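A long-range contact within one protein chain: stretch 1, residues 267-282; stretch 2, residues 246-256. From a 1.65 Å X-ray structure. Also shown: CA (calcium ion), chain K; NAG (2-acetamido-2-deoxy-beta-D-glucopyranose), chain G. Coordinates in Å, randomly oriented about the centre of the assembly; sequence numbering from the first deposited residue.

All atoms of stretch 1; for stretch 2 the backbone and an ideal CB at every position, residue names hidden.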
ATOM      1  N   ASP A 267       6.207 -13.869  12.952  1.00 27.38           N
ATOM      2  CA  ASP A 267       7.463 -14.592  12.695  1.00 29.77           C
ATOM      3  C   ASP A 267       7.517 -15.801  13.660  1.00 32.63           C
ATOM      4  O   ASP A 267       7.739 -16.946  13.205  1.00 31.96           O
ATOM      5  CB  ASP A 267       8.678 -13.681  12.816  1.00 30.42           C
ATOM      6  CG  ASP A 267       8.632 -12.599  13.882  1.00 33.99           C
ATOM      7  OD1 ASP A 267       7.920 -12.787  14.928  1.00 32.55           O
ATOM      8  OD2 ASP A 267       9.252 -11.531  13.644  1.00 30.73           O
ATOM      9  N   LEU A 268       7.379 -15.565  14.966  1.00 32.59           N
ATOM     10  CA  LEU A 268       7.381 -16.706  15.944  1.00 33.08           C
ATOM     11  C   LEU A 268       6.221 -17.637  15.587  1.00 32.03           C
ATOM     12  O   LEU A 268       6.421 -18.856  15.699  1.00 37.52           O
ATOM     13  CB  LEU A 268       7.271 -16.197  17.383  1.00 32.49           C
ATOM     14  CG  LEU A 268       8.447 -15.366  17.840  1.00 33.01           C
ATOM     15  CD1 LEU A 268       8.181 -14.780  19.222  1.00 34.59           C
ATOM     16  CD2 LEU A 268       9.750 -16.156  17.816  1.00 35.95           C
ATOM     17  N   CYS A 269       5.092 -17.107  15.140  1.00 32.19           N
ATOM     18  CA  CYS A 269       3.930 -17.928  14.766  1.00 34.32           C
ATOM     19  C   CYS A 269       4.332 -18.873  13.627  1.00 36.55           C
ATOM     20  O   CYS A 269       4.119 -20.116  13.700  1.00 35.62           O
ATOM     21  CB  CYS A 269       2.781 -17.028  14.393  1.00 34.80           C
ATOM     22  SG  CYS A 269       1.195 -17.853  14.292  0.99 40.24           S
ATOM     23  N   LEU A 270       4.915 -18.315  12.576  1.00 36.30           N
ATOM     24  CA  LEU A 270       5.297 -19.115  11.388  1.00 33.28           C
ATOM     25  C   LEU A 270       6.343 -20.153  11.782  1.00 33.78           C
ATOM     26  O   LEU A 270       6.284 -21.290  11.263  1.00 34.00           O
ATOM     27  CB  LEU A 270       5.856 -18.159  10.332  1.00 32.66           C
ATOM     28  CG  LEU A 270       6.375 -18.826   9.064  1.00 33.59           C
ATOM     29  CD1 LEU A 270       5.204 -19.492   8.351  1.00 33.76           C
ATOM     30  CD2 LEU A 270       7.069 -17.773   8.182  1.00 37.67           C
ATOM     31  N   LEU A 271       7.250 -19.807  12.683  1.00 32.42           N
ATOM     32  CA  LEU A 271       8.349 -20.706  13.086  1.00 36.08           C
ATOM     33  C   LEU A 271       7.811 -21.819  14.018  1.00 40.30           C
ATOM     34  O   LEU A 271       8.333 -22.936  13.917  1.00 38.60           O
ATOM     35  CB  LEU A 271       9.438 -19.914  13.797  1.00 36.19           C
ATOM     36  CG  LEU A 271      10.317 -19.019  12.932  1.00 36.74           C
ATOM     37  CD1 LEU A 271      10.999 -18.013  13.831  1.00 37.53           C
ATOM     38  CD2 LEU A 271      11.364 -19.806  12.143  1.00 38.15           C
ATOM     39  N   ASP A 272       6.887 -21.523  14.923  1.00 37.06           N
ATOM     40  CA  ASP A 272       6.673 -22.387  16.110  1.00 40.11           C
ATOM     41  C   ASP A 272       5.279 -23.003  16.173  1.00 40.75           C
ATOM     42  O   ASP A 272       5.116 -23.843  17.047  1.00 45.54           O
ATOM     43  CB  ASP A 272       6.962 -21.611  17.393  1.00 38.73           C
ATOM     44  CG  ASP A 272       8.421 -21.245  17.528  1.00 39.25           C
ATOM     45  OD1 ASP A 272       9.261 -21.908  16.900  1.00 40.84           O
ATOM     46  OD2 ASP A 272       8.716 -20.266  18.249  1.00 44.36           O
ATOM     47  N   PHE A 273       4.291 -22.606  15.378  1.00 38.64           N
ATOM     48  CA  PHE A 273       2.930 -23.162  15.481  1.00 36.91           C
ATOM     49  C   PHE A 273       2.597 -24.047  14.286  1.00 47.03           C
ATOM     50  O   PHE A 273       2.690 -23.588  13.120  1.00 43.13           O
ATOM     51  CB  PHE A 273       1.903 -22.061  15.616  1.00 40.13           C
ATOM     52  CG  PHE A 273       0.507 -22.595  15.717  1.00 36.96           C
ATOM     53  CD1 PHE A 273       0.161 -23.453  16.768  1.00 41.77           C
ATOM     54  CD2 PHE A 273      -0.463 -22.275  14.788  1.00 37.04           C
ATOM     55  CE1 PHE A 273      -1.132 -23.948  16.873  1.00 37.98           C
ATOM     56  CE2 PHE A 273      -1.749 -22.780  14.889  1.00 38.81           C
ATOM     57  CZ  PHE A 273      -2.082 -23.625  15.934  1.00 40.09           C
ATOM     58  N   ASP A 274       2.184 -25.291  14.565  1.00 40.38           N
ATOM     59  CA  ASP A 274       1.779 -26.264  13.522  1.00 39.56           C
ATOM     60  C   ASP A 274       0.271 -26.306  13.458  1.00 37.18           C
ATOM     61  O   ASP A 274      -0.354 -26.765  14.451  1.00 42.42           O
ATOM     62  CB  ASP A 274       2.330 -27.649  13.845  1.00 44.58           C
ATOM     63  CG  ASP A 274       2.095 -28.673  12.742  1.00 44.56           C
ATOM     64  OD1 ASP A 274       1.213 -28.462  11.897  1.00 39.42           O
ATOM     65  OD2 ASP A 274       2.797 -29.692  12.765  1.00 54.50           O
ATOM     66  N   ILE A 275      -0.327 -25.897  12.342  1.00 33.94           N
ATOM     67  CA  ILE A 275      -1.800 -25.794  12.257  1.00 35.11           C
ATOM     68  C   ILE A 275      -2.412 -27.208  12.164  1.00 37.10           C
ATOM     69  O   ILE A 275      -3.647 -27.291  12.247  1.00 38.52           O
ATOM     70  CB  ILE A 275      -2.285 -24.906  11.091  1.00 39.59           C
ATOM     71  CG1 ILE A 275      -1.914 -25.471   9.721  1.00 38.40           C
ATOM     72  CG2 ILE A 275      -1.795 -23.464  11.268  1.00 40.56           C
ATOM     73  CD1 ILE A 275      -2.602 -24.766   8.597  1.00 38.97           C
ATOM     74  N   SER A 276      -1.609 -28.252  11.987  1.00 39.66           N
ATOM     75  CA  SER A 276      -2.126 -29.663  12.057  1.00 46.02           C
ATOM     76  C   SER A 276      -2.842 -29.917  13.402  1.00 47.47           C
ATOM     77  O   SER A 276      -3.776 -30.741  13.421  1.00 43.48           O
ATOM     78  CB  SER A 276      -1.031 -30.654  11.833  1.00 42.88           C
ATOM     79  OG  SER A 276      -0.770 -30.763  10.443  1.00 48.88           O
ATOM     80  N   THR A 277      -2.486 -29.181  14.459  1.00 44.67           N
ATOM     81  CA  THR A 277      -3.130 -29.274  15.797  1.00 43.96           C
ATOM     82  C   THR A 277      -4.584 -28.830  15.731  1.00 44.21           C
ATOM     83  O   THR A 277      -5.331 -29.081  16.705  1.00 44.26           O
ATOM     84  CB  THR A 277      -2.374 -28.449  16.833  1.00 42.48           C
ATOM     85  OG1 THR A 277      -2.444 -27.074  16.438  1.00 50.12           O
ATOM     86  CG2 THR A 277      -0.939 -28.902  16.967  1.00 48.97           C
ATOM     87  N   ILE A 278      -5.014 -28.194  14.650  1.00 40.97           N
ATOM     88  CA  ILE A 278      -6.397 -27.652  14.543  1.00 42.72           C
ATOM     89  C   ILE A 278      -7.314 -28.708  13.919  1.00 40.35           C
ATOM     90  O   ILE A 278      -8.534 -28.521  13.940  1.00 43.08           O
ATOM     91  CB  ILE A 278      -6.403 -26.316  13.757  1.00 42.45           C
ATOM     92  CG1 ILE A 278      -5.463 -25.312  14.424  1.00 46.62           C
ATOM     93  CG2 ILE A 278      -7.811 -25.755  13.634  1.00 42.65           C
ATOM     94  CD1 ILE A 278      -5.144 -24.094  13.570  1.00 44.15           C
ATOM     95  N   GLU A 279      -6.750 -29.756  13.330  1.00 41.46           N
ATOM     96  CA  GLU A 279      -7.584 -30.809  12.698  1.00 48.36           C
ATOM     97  C   GLU A 279      -8.599 -31.344  13.719  1.00 48.28           C
ATOM     98  O   GLU A 279      -8.208 -31.610  14.848  1.00 49.77           O
ATOM     99  CB  GLU A 279      -6.747 -31.962  12.178  1.00 48.99           C
ATOM    100  CG  GLU A 279      -7.580 -32.886  11.313  1.00 56.49           C
ATOM    101  CD  GLU A 279      -6.817 -34.038  10.703  1.00 61.76           C
ATOM    102  OE1 GLU A 279      -7.474 -35.064  10.417  1.00 72.09           O
ATOM    103  OE2 GLU A 279      -5.582 -33.906  10.507  1.00 66.01           O
ATOM    104  N   GLY A 280      -9.859 -31.427  13.318  1.00 48.58           N
ATOM    105  CA  GLY A 280     -10.947 -31.951  14.161  1.00 54.00           C
ATOM    106  C   GLY A 280     -11.670 -30.859  14.925  1.00 58.60           C
ATOM    107  O   GLY A 280     -12.744 -31.133  15.444  1.00 56.29           O
ATOM    108  N   LYS A 281     -11.161 -29.633  14.977  1.00 53.37           N
ATOM    109  CA  LYS A 281     -11.865 -28.574  15.732  1.00 55.55           C
ATOM    110  C   LYS A 281     -13.159 -28.232  15.011  1.00 50.93           C
ATOM    111  O   LYS A 281     -13.202 -28.084  13.798  1.00 47.89           O
ATOM    112  CB  LYS A 281     -10.973 -27.350  15.923  1.00 62.03           C
ATOM    113  CG  LYS A 281      -9.908 -27.510  17.002  1.00 69.41           C
ATOM    114  CD  LYS A 281     -10.274 -26.756  18.279  1.00 79.39           C
ATOM    115  CE  LYS A 281      -9.728 -27.356  19.565  1.00 86.42           C
ATOM    116  NZ  LYS A 281      -8.245 -27.363  19.612  1.00 81.85           N
ATOM    117  N   PRO A 282     -14.286 -28.116  15.734  1.00 55.30           N
ATOM    118  CA  PRO A 282     -15.553 -27.802  15.085  1.00 54.11           C
ATOM    119  C   PRO A 282     -15.597 -26.340  14.637  1.00 49.57           C
ATOM    120  O   PRO A 282     -15.023 -25.478  15.276  1.00 50.76           O
ATOM    121  CB  PRO A 282     -16.607 -28.041  16.179  1.00 58.33           C
ATOM    122  CG  PRO A 282     -15.837 -27.871  17.485  1.00 56.45           C
ATOM    123  CD  PRO A 282     -14.405 -28.279  17.196  1.00 58.44           C
ATOM    124  N   UNK A 246      -8.595 -18.119  13.372  1.00 36.47           N
ATOM    125  CA  UNK A 246      -8.981 -17.888  14.797  1.00 38.72           C
ATOM    126  C   UNK A 246      -8.111 -18.744  15.709  1.00 38.28           C
ATOM    127  O   UNK A 246      -7.617 -18.213  16.704  1.00 37.81           O
ATOM    128  CB  UNK A 246     -10.458 -18.211  15.031  1.00 38.72           C
ATOM    129  N   UNK A 247      -7.891 -20.025  15.404  1.00 39.30           N
ATOM    130  CA  UNK A 247      -7.041 -20.899  16.264  1.00 38.54           C
ATOM    131  C   UNK A 247      -5.571 -20.521  16.189  1.00 39.55           C
ATOM    132  O   UNK A 247      -4.827 -20.775  17.176  1.00 38.40           O
ATOM    133  CB  UNK A 247      -7.201 -22.366  15.859  1.00 38.54           C
ATOM    134  N   UNK A 248      -5.114 -19.974  15.036  1.00 38.22           N
ATOM    135  CA  UNK A 248      -3.718 -19.489  14.923  1.00 33.85           C
ATOM    136  C   UNK A 248      -3.574 -18.262  15.838  1.00 29.48           C
ATOM    137  O   UNK A 248      -2.566 -18.171  16.539  1.00 32.25           O
ATOM    138  CB  UNK A 248      -3.360 -19.140  13.477  1.00 33.85           C
ATOM    139  N   UNK A 249      -4.552 -17.368  15.833  1.00 35.41           N
ATOM    140  CA  UNK A 249      -4.499 -16.157  16.714  1.00 36.78           C
ATOM    141  C   UNK A 249      -4.428 -16.648  18.174  1.00 40.23           C
ATOM    142  O   UNK A 249      -3.556 -16.180  18.945  1.00 36.25           O
ATOM    143  CB  UNK A 249      -5.714 -15.251  16.503  1.00 36.78           C
ATOM    144  N   UNK A 250      -5.274 -17.616  18.539  1.00 41.16           N
ATOM    145  CA  UNK A 250      -5.319 -18.129  19.940  1.00 40.25           C
ATOM    146  C   UNK A 250      -3.966 -18.713  20.325  1.00 39.45           C
ATOM    147  O   UNK A 250      -3.471 -18.436  21.438  1.00 44.95           O
ATOM    148  CB  UNK A 250      -6.408 -19.191  20.103  1.00 40.25           C
ATOM    149  N   UNK A 251      -3.324 -19.446  19.419  1.00 38.45           N
ATOM    150  CA  UNK A 251      -2.071 -20.164  19.730  1.00 37.52           C
ATOM    151  C   UNK A 251      -0.884 -19.197  19.749  1.00 38.46           C
ATOM    152  O   UNK A 251       0.103 -19.518  20.395  1.00 37.60           O
ATOM    153  CB  UNK A 251      -1.822 -21.277  18.711  1.00 37.52           C
ATOM    154  N   UNK A 252      -0.930 -18.067  19.035  1.00 35.12           N
ATOM    155  CA  UNK A 252       0.293 -17.245  18.798  1.00 36.62           C
ATOM    156  C   UNK A 252       0.181 -15.903  19.525  1.00 32.62           C
ATOM    157  O   UNK A 252       1.221 -15.235  19.638  1.00 34.22           O
ATOM    158  CB  UNK A 252       0.509 -17.008  17.302  1.00 36.62           C
ATOM    159  N   UNK A 253      -0.993 -15.566  20.070  1.00 37.28           N
ATOM    160  CA  UNK A 253      -1.213 -14.306  20.831  1.00 36.20           C
ATOM    161  C   UNK A 253      -0.092 -14.057  21.840  1.00 42.83           C
ATOM    162  O   UNK A 253       0.504 -12.935  21.833  1.00 37.87           O
ATOM    163  CB  UNK A 253      -2.556 -14.351  21.563  1.00 36.20           C
ATOM    164  N   UNK A 254       0.197 -15.060  22.683  1.00 39.22           N
ATOM    165  CA  UNK A 254       1.078 -14.914  23.865  1.00 41.33           C
ATOM    166  C   UNK A 254       2.548 -14.956  23.459  1.00 38.76           C
ATOM    167  O   UNK A 254       3.409 -14.680  24.279  1.00 38.11           O
ATOM    168  CB  UNK A 254       0.793 -16.015  24.889  1.00 41.33           C
ATOM    169  N   UNK A 255       2.879 -15.295  22.218  1.00 37.21           N
ATOM    170  CA  UNK A 255       4.311 -15.375  21.822  1.00 35.24           C
ATOM    171  C   UNK A 255       4.993 -13.989  21.822  1.00 33.93           C
ATOM    172  O   UNK A 255       6.241 -13.931  21.907  1.00 37.25           O
ATOM    173  CB  UNK A 255       4.434 -16.002  20.432  1.00 35.24           C
ATOM    174  N   UNK A 256       4.217 -12.917  21.792  1.00 33.75           N
ATOM    175  CA  UNK A 256       4.757 -11.530  21.874  1.00 34.98           C
ATOM    176  C   UNK A 256       4.865 -11.062  23.343  1.00 37.02           C
ATOM    177  O   UNK A 256       5.317  -9.922  23.569  1.00 32.84           O
ATOM    178  CB  UNK A 256       3.866 -10.566  21.089  1.00 34.98           C
TER
HETATM  179 CA    CA K 604      -0.222 -10.637  21.890  0.97 33.25          CA
HETATM  180  C1  NAG G   1     -13.686 -16.147  14.217  0.75 52.07           C
HETATM  181  C2  NAG G   1     -15.150 -16.622  14.238  1.00 53.94           C
HETATM  182  C3  NAG G   1     -16.161 -15.532  13.925  0.76 61.16           C
HETATM  183  C4  NAG G   1     -15.920 -14.469  14.958  1.00 63.99           C
HETATM  184  C5  NAG G   1     -14.465 -14.014  14.896  0.94 60.66           C
HETATM  185  C6  NAG G   1     -14.190 -12.965  15.958  1.00 60.70           C
HETATM  186  C7  NAG G   1     -15.379 -18.925  13.451  0.98 60.20           C
HETATM  187  C8  NAG G   1     -15.463 -19.790  12.227  1.00 59.85           C
HETATM  188  N2  NAG G   1     -15.321 -17.620  13.207  0.91 60.97           N
HETATM  189  O3  NAG G   1     -17.462 -16.129  13.894  1.00 61.12           O
HETATM  190  O4  NAG G   1     -16.748 -13.416  14.549  0.93 69.16           O
HETATM  191  O5  NAG G   1     -13.541 -15.060  15.120  0.86 51.06           O
HETATM  192  O6  NAG G   1     -12.844 -12.555  15.849  0.81 56.76           O
HETATM  193  O7  NAG G   1     -15.378 -19.363  14.581  1.00 58.43           O

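Position 246 sits on a helix, its CA-to-CB bond sideways to stretch 1 and nothing of that stretch within reach. A sugar ring lies out along this direction, which argues for a side chain able to carry a glycan. The residue is N246, its ND2 bonded to C1 of the NAG at 1.5 Å.

Position 247 points toward stretch 1, its ideal CB 3.5 Å from I278 CD1, with the amine of K281 farther out. A side chain with an aliphatic stem would suit, and an acidic end would answer the lysine. E247 supplies both: its CB packs on I278 CD1 at 3.5 Å, while OE1 stops 4.2 Å from K281 NZ, opposite charges that are near but short of a salt bridge.

At 248 the bond runs sideways, among F273 CE2, C269 SG and I275 CG2. A small or branched side chain fits such mixed surroundings. T248 lays CG2 against C269 SG at 3.4 Å and brings OG1 to the edge of the F273 ring, 3.7 Å from CE2.

Position 249 points away and 250 is out of reach, so stretch 1 sets no demand on either; they are I249 and A250.

At 251 the ideal CB already lies 3.3 Å from F273 CE1. The ring leaves little room, so a small residue is the natural reading. A251 places its methyl over one ring face, CB 3.6 Å from the centroid, a CH-pi contact.

Position 252 aims its ideal CB at C269 SG, 3.2 Å away. So close to a sulfur, cysteine is the clear candidate. C252 forms the disulfide, its SG 2.3 Å from C269 SG with chi3 of 74°, tying the two helical segments together.

Position 253 is out of reach of stretch 1, but the calcium nearby favours an oxygen-bearing side chain. D253 binds it through both O and OD1, each 2.4 Å from the ion. Position 254, also out of reach, is A254.

Position 255 points toward the helix of stretch 1, its ideal CB 4.1 Å from L268 CD1. A long apolar side chain, leucine or methionine, could run along that surface. M255, with chi2 and chi3 both t, extends so that SD lies 3.9 Å from L268 CB and CE 4.1 Å from D272 CB.

At 256 the bond is sideways and the calcium again calls for oxygen. D256 grips the ion with both carboxylate oxygens, OD1 at 2.3 Å and OD2 at 2.4 Å.

Stretch 2 246-256: NETIAACDAMD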
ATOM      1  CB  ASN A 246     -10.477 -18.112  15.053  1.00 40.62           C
ATOM      2  CG  ASN A 246     -11.346 -16.968  14.577  1.00 49.00           C
ATOM      3  OD1 ASN A 246     -10.829 -15.934  14.121  1.00 48.73           O
ATOM      4  ND2 ASN A 246     -12.668 -17.137  14.640  1.00 46.42           N
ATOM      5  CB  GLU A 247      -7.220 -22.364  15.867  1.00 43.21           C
ATOM      6  CG  GLU A 247      -8.601 -22.877  16.214  1.00 43.12           C
ATOM      7  CD  GLU A 247      -8.838 -22.908  17.723  1.00 48.76           C
ATOM      8  OE1 GLU A 247      -7.943 -23.334  18.482  1.00 52.79           O
ATOM      9  OE2 GLU A 247      -9.888 -22.469  18.128  1.00 54.17           O
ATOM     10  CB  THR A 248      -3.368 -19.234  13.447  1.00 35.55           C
ATOM     11  OG1 THR A 248      -3.578 -20.447  12.699  1.00 34.27           O
ATOM     12  CG2 THR A 248      -1.947 -18.752  13.285  1.00 36.84           C
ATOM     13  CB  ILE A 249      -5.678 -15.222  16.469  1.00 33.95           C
ATOM     14  CG1 ILE A 249      -5.582 -14.542  15.090  1.00 35.56           C
ATOM     15  CG2 ILE A 249      -5.755 -14.208  17.592  1.00 34.91           C
ATOM     16  CD1 ILE A 249      -6.834 -13.852  14.659  1.00 35.71           C
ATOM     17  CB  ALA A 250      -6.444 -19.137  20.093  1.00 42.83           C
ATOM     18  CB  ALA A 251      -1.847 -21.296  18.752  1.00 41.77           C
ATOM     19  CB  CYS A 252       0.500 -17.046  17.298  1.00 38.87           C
ATOM     20  SG  CYS A 252       0.894 -18.596  16.438  0.99 40.25           S
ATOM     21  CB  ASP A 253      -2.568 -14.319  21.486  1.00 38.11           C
ATOM     22  CG  ASP A 253      -2.852 -13.098  22.335  1.00 42.82           C
ATOM     23  OD1 ASP A 253      -2.177 -12.042  22.145  1.00 37.10           O
ATOM     24  OD2 ASP A 253      -3.785 -13.198  23.167  1.00 35.92           O
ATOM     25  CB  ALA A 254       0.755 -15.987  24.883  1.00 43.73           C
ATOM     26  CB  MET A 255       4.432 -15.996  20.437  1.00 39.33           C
ATOM     27  CG  MET A 255       4.128 -17.490  20.413  1.00 40.70           C
ATOM     28  SD  MET A 255       4.109 -18.029  18.661  1.00 41.01           S
ATOM     29  CE  MET A 255       3.607 -19.758  18.784  1.00 41.61           C
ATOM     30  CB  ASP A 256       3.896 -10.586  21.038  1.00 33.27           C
ATOM     31  CG  ASP A 256       2.411 -10.615  21.306  1.00 37.95           C
ATOM     32  OD1 ASP A 256       2.012 -10.553  22.509  1.00 35.07           O
ATOM     33  OD2 ASP A 256       1.652 -10.659  20.323  1.00 34.55           O
TER
HETATM   34  O   HOH W   1       0.467  -8.168  21.547  1.00 36.17           O
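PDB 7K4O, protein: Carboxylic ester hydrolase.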